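Local coordinates for protein amine Dehydrogenase (Pseudomonas putida, PDB 1JMX) that probably takes up electrons from amine oxidation and passes them on through two bound c-type hemes, as the alpha subunit of a quinohemoprotein amine dehydrogenase, at residues 90-95 with 105-110. Residues are numbered along the deposited sequence; the frame is centred on the assembly and turned at random.
Sequences EQFDTQ and SGARVA. With HEC (heme c), chain E.
Two backbone N-H groups in the turn that leads into helix 107-110 are taken up by the carboxylate of Glu90. Glu90 OE1 accepts from Gly106 N at 2.8 Å in a nearly straight bond (171°). Glu90 OE2 accepts from Ala107 N at 3.0 Å, more bent at 137°. Both oxygens use their syn lone pairs, so the carboxylate sits end-on against the turn. CG of Glu90 lies anti to the carbonyl carbon and CD anti to CA (chi2 -168°), an extended reach that brings the group there. Tyr80 OH also bonds OE2, and these bonds would favour the ionised acid. Ser105 OG caps the same turn by accepting from Arg108 N at 3.3 Å, and is itself bonded to the C-terminal Pro494 O. An alanine at Glu90 would remove both acceptors and would probably leave the two N-H groups less well held and the turn looser.

Apolar contact comes from Phe92, whose ring tip lies against the backbone of Gly106, CE2 to C 3.5 Å, and reaches the methyl of Ala110, CE1 to CB 4.1 Å. With no side chain on Gly106, the ring can come this close to its backbone.

Beyond the turn, Arg108 donates from NH1 to propionate oxygen O1D of heme c at 2.9 Å, while Val109 CG1 meets the heme methyl CMB at 3.6 Å. The contact thus joins the loop entering helix 94-100, which ends at heme-linked Cys100, to the short helix following axial ligand His104, with Val109 also touching Leu156 of helix 144-159.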
ATOM      1  N   GLU A  90      11.524   5.832  -4.929  1.00 16.10           N
ATOM      2  CA  GLU A  90      11.889   5.150  -6.165  1.00 17.40           C
ATOM      3  C   GLU A  90      11.937   6.032  -7.399  1.00 18.01           C
ATOM      4  O   GLU A  90      11.139   6.957  -7.551  1.00 18.45           O
ATOM      5  CB  GLU A  90      10.959   3.968  -6.419  1.00 15.45           C
ATOM      6  CG  GLU A  90      10.988   2.933  -5.330  1.00 14.86           C
ATOM      7  CD  GLU A  90      10.293   1.668  -5.738  1.00 13.87           C
ATOM      8  OE1 GLU A  90       9.098   1.738  -6.071  1.00 14.43           O
ATOM      9  OE2 GLU A  90      10.944   0.610  -5.736  1.00 13.47           O
ATOM     10  N   GLN A  91      12.883   5.720  -8.278  1.00 19.84           N
ATOM     11  CA  GLN A  91      13.057   6.450  -9.527  1.00 22.21           C
ATOM     12  C   GLN A  91      13.074   5.522 -10.745  1.00 20.38           C
ATOM     13  O   GLN A  91      14.135   5.127 -11.225  1.00 22.17           O
ATOM     14  CB  GLN A  91      14.333   7.313  -9.496  1.00 25.53           C
ATOM     15  CG  GLN A  91      14.205   8.635  -8.714  1.00 31.13           C
ATOM     16  CD  GLN A  91      13.014   9.514  -9.161  1.00 36.50           C
ATOM     17  OE1 GLN A  91      12.817   9.804 -10.359  1.00 39.25           O
ATOM     18  NE2 GLN A  91      12.223   9.956  -8.182  1.00 38.61           N
ATOM     19  N   PHE A  92      11.883   5.141 -11.197  1.00 19.11           N
ATOM     20  CA  PHE A  92      11.712   4.290 -12.376  1.00 18.74           C
ATOM     21  C   PHE A  92      10.953   5.137 -13.389  1.00 18.67           C
ATOM     22  O   PHE A  92      10.430   6.198 -13.041  1.00 20.00           O
ATOM     23  CB  PHE A  92      10.860   3.052 -12.053  1.00 16.48           C
ATOM     24  CG  PHE A  92      11.552   2.029 -11.204  1.00 15.21           C
ATOM     25  CD1 PHE A  92      12.415   1.106 -11.774  1.00 15.71           C
ATOM     26  CD2 PHE A  92      11.317   1.969  -9.838  1.00 15.12           C
ATOM     27  CE1 PHE A  92      13.037   0.129 -10.994  1.00 17.71           C
ATOM     28  CE2 PHE A  92      11.928   1.000  -9.046  1.00 15.93           C
ATOM     29  CZ  PHE A  92      12.793   0.075  -9.626  1.00 17.38           C
ATOM     30  N   ASP A  93      10.879   4.669 -14.632  1.00 19.61           N
ATOM     31  CA  ASP A  93      10.148   5.387 -15.673  1.00 18.73           C
ATOM     32  C   ASP A  93       8.651   5.391 -15.329  1.00 17.81           C
ATOM     33  O   ASP A  93       8.187   4.526 -14.590  1.00 17.35           O
ATOM     34  CB  ASP A  93      10.410   4.753 -17.046  1.00 21.48           C
ATOM     35  CG  ASP A  93      10.096   3.269 -17.083  1.00 23.36           C
ATOM     36  OD1 ASP A  93      10.740   2.504 -16.331  1.00 25.20           O
ATOM     37  OD2 ASP A  93       9.213   2.870 -17.873  1.00 26.66           O
ATOM     38  N   THR A  94       7.897   6.345 -15.873  1.00 17.04           N
ATOM     39  CA  THR A  94       6.469   6.462 -15.565  1.00 18.62           C
ATOM     40  C   THR A  94       5.635   5.240 -15.924  1.00 16.36           C
ATOM     41  O   THR A  94       4.752   4.855 -15.166  1.00 16.18           O
ATOM     42  CB  THR A  94       5.814   7.720 -16.201  1.00 20.28           C
ATOM     43  OG1 THR A  94       5.920   7.659 -17.627  1.00 26.56           O
ATOM     44  CG2 THR A  94       6.483   8.987 -15.704  1.00 21.65           C
ATOM     45  N   GLN A  95       5.929   4.614 -17.056  1.00 17.34           N
ATOM     46  CA  GLN A  95       5.169   3.446 -17.476  1.00 18.44           C
ATOM     47  C   GLN A  95       5.240   2.324 -16.443  1.00 17.26           C
ATOM     48  O   GLN A  95       4.221   1.754 -16.074  1.00 17.66           O
ATOM     49  CB  GLN A  95       5.650   2.949 -18.828  1.00 19.87           C
ATOM     50  CG  GLN A  95       4.836   1.815 -19.364  1.00 22.60           C
ATOM     51  CD  GLN A  95       5.490   1.179 -20.553  1.00 25.40           C
ATOM     52  OE1 GLN A  95       4.943   1.204 -21.651  1.00 27.97           O
ATOM     53  NE2 GLN A  95       6.679   0.612 -20.353  1.00 27.38           N
ATOM     54  N   SER A 105       6.353  -1.765  -4.524  1.00  9.36           N
ATOM     55  CA  SER A 105       7.489  -1.072  -5.117  1.00  9.98           C
ATOM     56  C   SER A 105       7.815  -1.558  -6.525  1.00 10.05           C
ATOM     57  O   SER A 105       7.459  -2.667  -6.905  1.00 10.34           O
ATOM     58  CB  SER A 105       8.726  -1.258  -4.233  1.00  9.39           C
ATOM     59  OG  SER A 105       9.209  -2.586  -4.309  1.00  9.15           O
ATOM     60  N   GLY A 106       8.479  -0.707  -7.298  1.00  9.82           N
ATOM     61  CA  GLY A 106       8.903  -1.075  -8.632  1.00  8.31           C
ATOM     62  C   GLY A 106      10.150  -1.940  -8.521  1.00  8.97           C
ATOM     63  O   GLY A 106      10.528  -2.603  -9.480  1.00  9.73           O
ATOM     64  N   ALA A 107      10.796  -1.916  -7.353  1.00  8.52           N
ATOM     65  CA  ALA A 107      12.001  -2.708  -7.099  1.00  7.73           C
ATOM     66  C   ALA A 107      11.680  -4.199  -7.041  1.00  7.77           C
ATOM     67  O   ALA A 107      12.518  -5.024  -7.383  1.00  7.75           O
ATOM     68  CB  ALA A 107      12.668  -2.270  -5.810  1.00  6.30           C
ATOM     69  N   ARG A 108      10.470  -4.531  -6.590  1.00  8.40           N
ATOM     70  CA  ARG A 108      10.007  -5.917  -6.499  1.00  8.81           C
ATOM     71  C   ARG A 108       9.985  -6.532  -7.904  1.00  9.98           C
ATOM     72  O   ARG A 108      10.228  -7.721  -8.083  1.00 10.96           O
ATOM     73  CB  ARG A 108       8.606  -5.960  -5.881  1.00  7.58           C
ATOM     74  CG  ARG A 108       8.006  -7.348  -5.779  1.00  9.65           C
ATOM     75  CD  ARG A 108       6.567  -7.324  -5.304  1.00  7.21           C
ATOM     76  NE  ARG A 108       6.447  -6.951  -3.901  1.00  6.58           N
ATOM     77  CZ  ARG A 108       5.321  -7.027  -3.200  1.00  6.96           C
ATOM     78  NH1 ARG A 108       4.211  -7.465  -3.769  1.00  7.05           N
ATOM     79  NH2 ARG A 108       5.296  -6.647  -1.935  1.00  6.42           N
ATOM     80  N   VAL A 109       9.723  -5.689  -8.893  1.00 11.05           N
ATOM     81  CA  VAL A 109       9.674  -6.085 -10.290  1.00 11.14           C
ATOM     82  C   VAL A 109      11.095  -6.240 -10.840  1.00 12.50           C
ATOM     83  O   VAL A 109      11.418  -7.248 -11.463  1.00 13.78           O
ATOM     84  CB  VAL A 109       8.929  -5.014 -11.122  1.00 10.81           C
ATOM     85  CG1 VAL A 109       8.909  -5.387 -12.591  1.00 11.27           C
ATOM     86  CG2 VAL A 109       7.522  -4.824 -10.594  1.00 10.39           C
ATOM     87  N   ALA A 110      11.936  -5.234 -10.592  1.00 11.61           N
ATOM     88  CA  ALA A 110      13.322  -5.213 -11.059  1.00  9.47           C
ATOM     89  C   ALA A 110      14.221  -6.272 -10.420  1.00  9.77           C
ATOM     90  O   ALA A 110      15.299  -6.560 -10.930  1.00 10.10           O
ATOM     91  CB  ALA A 110      13.915  -3.828 -10.861  1.00 10.74           C
TER
HETATM   92 FE   HEC E1001       2.413  -6.962  -8.529  1.00 10.57          FE
HETATM   93  CHA HEC E1001       3.231  -9.445  -6.448  1.00 10.63           C
HETATM   94  CHB HEC E1001       4.988  -7.850 -10.524  1.00  9.83           C
HETATM   95  CHC HEC E1001       1.504  -4.569 -10.746  1.00  9.09           C
HETATM   96  CHD HEC E1001      -0.214  -6.108  -6.497  1.00  8.43           C
HETATM   97  NA  HEC E1001       3.815  -8.325  -8.480  1.00 10.74           N
HETATM   98  C1A HEC E1001       4.019  -9.280  -7.538  1.00 10.05           C
HETATM   99  C2A HEC E1001       5.157 -10.101  -7.842  1.00 11.18           C
HETATM  100  C3A HEC E1001       5.659  -9.638  -8.985  1.00 11.62           C
HETATM  101  C4A HEC E1001       4.816  -8.546  -9.387  1.00 10.97           C
HETATM  102  CMA HEC E1001       6.870 -10.175  -9.727  1.00 14.88           C
HETATM  103  CAA HEC E1001       5.645 -11.269  -7.014  1.00 13.26           C
HETATM  104  CBA HEC E1001       5.382 -12.496  -7.885  1.00 17.23           C
HETATM  105  CGA HEC E1001       5.748 -13.835  -7.299  1.00 19.05           C
HETATM  106  O1A HEC E1001       6.218 -13.930  -6.178  1.00 27.89           O
HETATM  107  O2A HEC E1001       5.544 -14.815  -7.984  1.00 27.15           O
HETATM  108  NB  HEC E1001       3.094  -6.341 -10.245  1.00 10.16           N
HETATM  109  C1B HEC E1001       4.193  -6.824 -10.956  1.00  9.93           C
HETATM  110  C2B HEC E1001       4.400  -6.172 -12.205  1.00  8.63           C
HETATM  111  C3B HEC E1001       3.397  -5.253 -12.296  1.00  9.72           C
HETATM  112  C4B HEC E1001       2.604  -5.343 -11.064  1.00  8.88           C
HETATM  113  CMB HEC E1001       5.511  -6.479 -13.229  1.00  9.77           C
HETATM  114  CAB HEC E1001       3.209  -4.351 -13.507  1.00 10.90           C
HETATM  115  CBB HEC E1001       2.060  -4.733 -14.444  1.00 12.58           C
HETATM  116  NC  HEC E1001       0.973  -5.609  -8.588  1.00 10.31           N
HETATM  117  C1C HEC E1001       0.747  -4.684  -9.584  1.00  9.19           C
HETATM  118  C2C HEC E1001      -0.379  -3.848  -9.288  1.00  8.77           C
HETATM  119  C3C HEC E1001      -0.855  -4.253  -8.108  1.00  9.58           C
HETATM  120  C4C HEC E1001      -0.028  -5.370  -7.667  1.00  9.19           C
HETATM  121  CMC HEC E1001      -0.899  -2.716 -10.178  1.00  8.10           C
HETATM  122  CAC HEC E1001      -1.956  -3.524  -7.370  1.00 10.74           C
HETATM  123  CBC HEC E1001      -3.411  -3.882  -7.605  1.00  9.76           C
HETATM  124  ND  HEC E1001       1.659  -7.630  -6.840  1.00 10.09           N
HETATM  125  C1D HEC E1001       0.573  -7.182  -6.115  1.00  9.73           C
HETATM  126  C2D HEC E1001       0.358  -7.995  -4.915  1.00  8.62           C
HETATM  127  C3D HEC E1001       1.366  -8.938  -4.959  1.00 11.55           C
HETATM  128  C4D HEC E1001       2.128  -8.680  -6.115  1.00 11.08           C
HETATM  129  CMD HEC E1001      -0.745  -7.811  -3.877  1.00  7.02           C
HETATM  130  CAD HEC E1001       1.724 -10.099  -4.023  1.00 13.12           C
HETATM  131  CBD HEC E1001       0.925 -10.258  -2.773  1.00 19.88           C
HETATM  132  CGD HEC E1001       1.601  -9.591  -1.622  1.00 17.03           C
HETATM  133  O1D HEC E1001       2.390  -8.647  -1.857  1.00 18.53           O
HETATM  134  O2D HEC E1001       1.355 -10.000  -0.466  1.00 21.34           O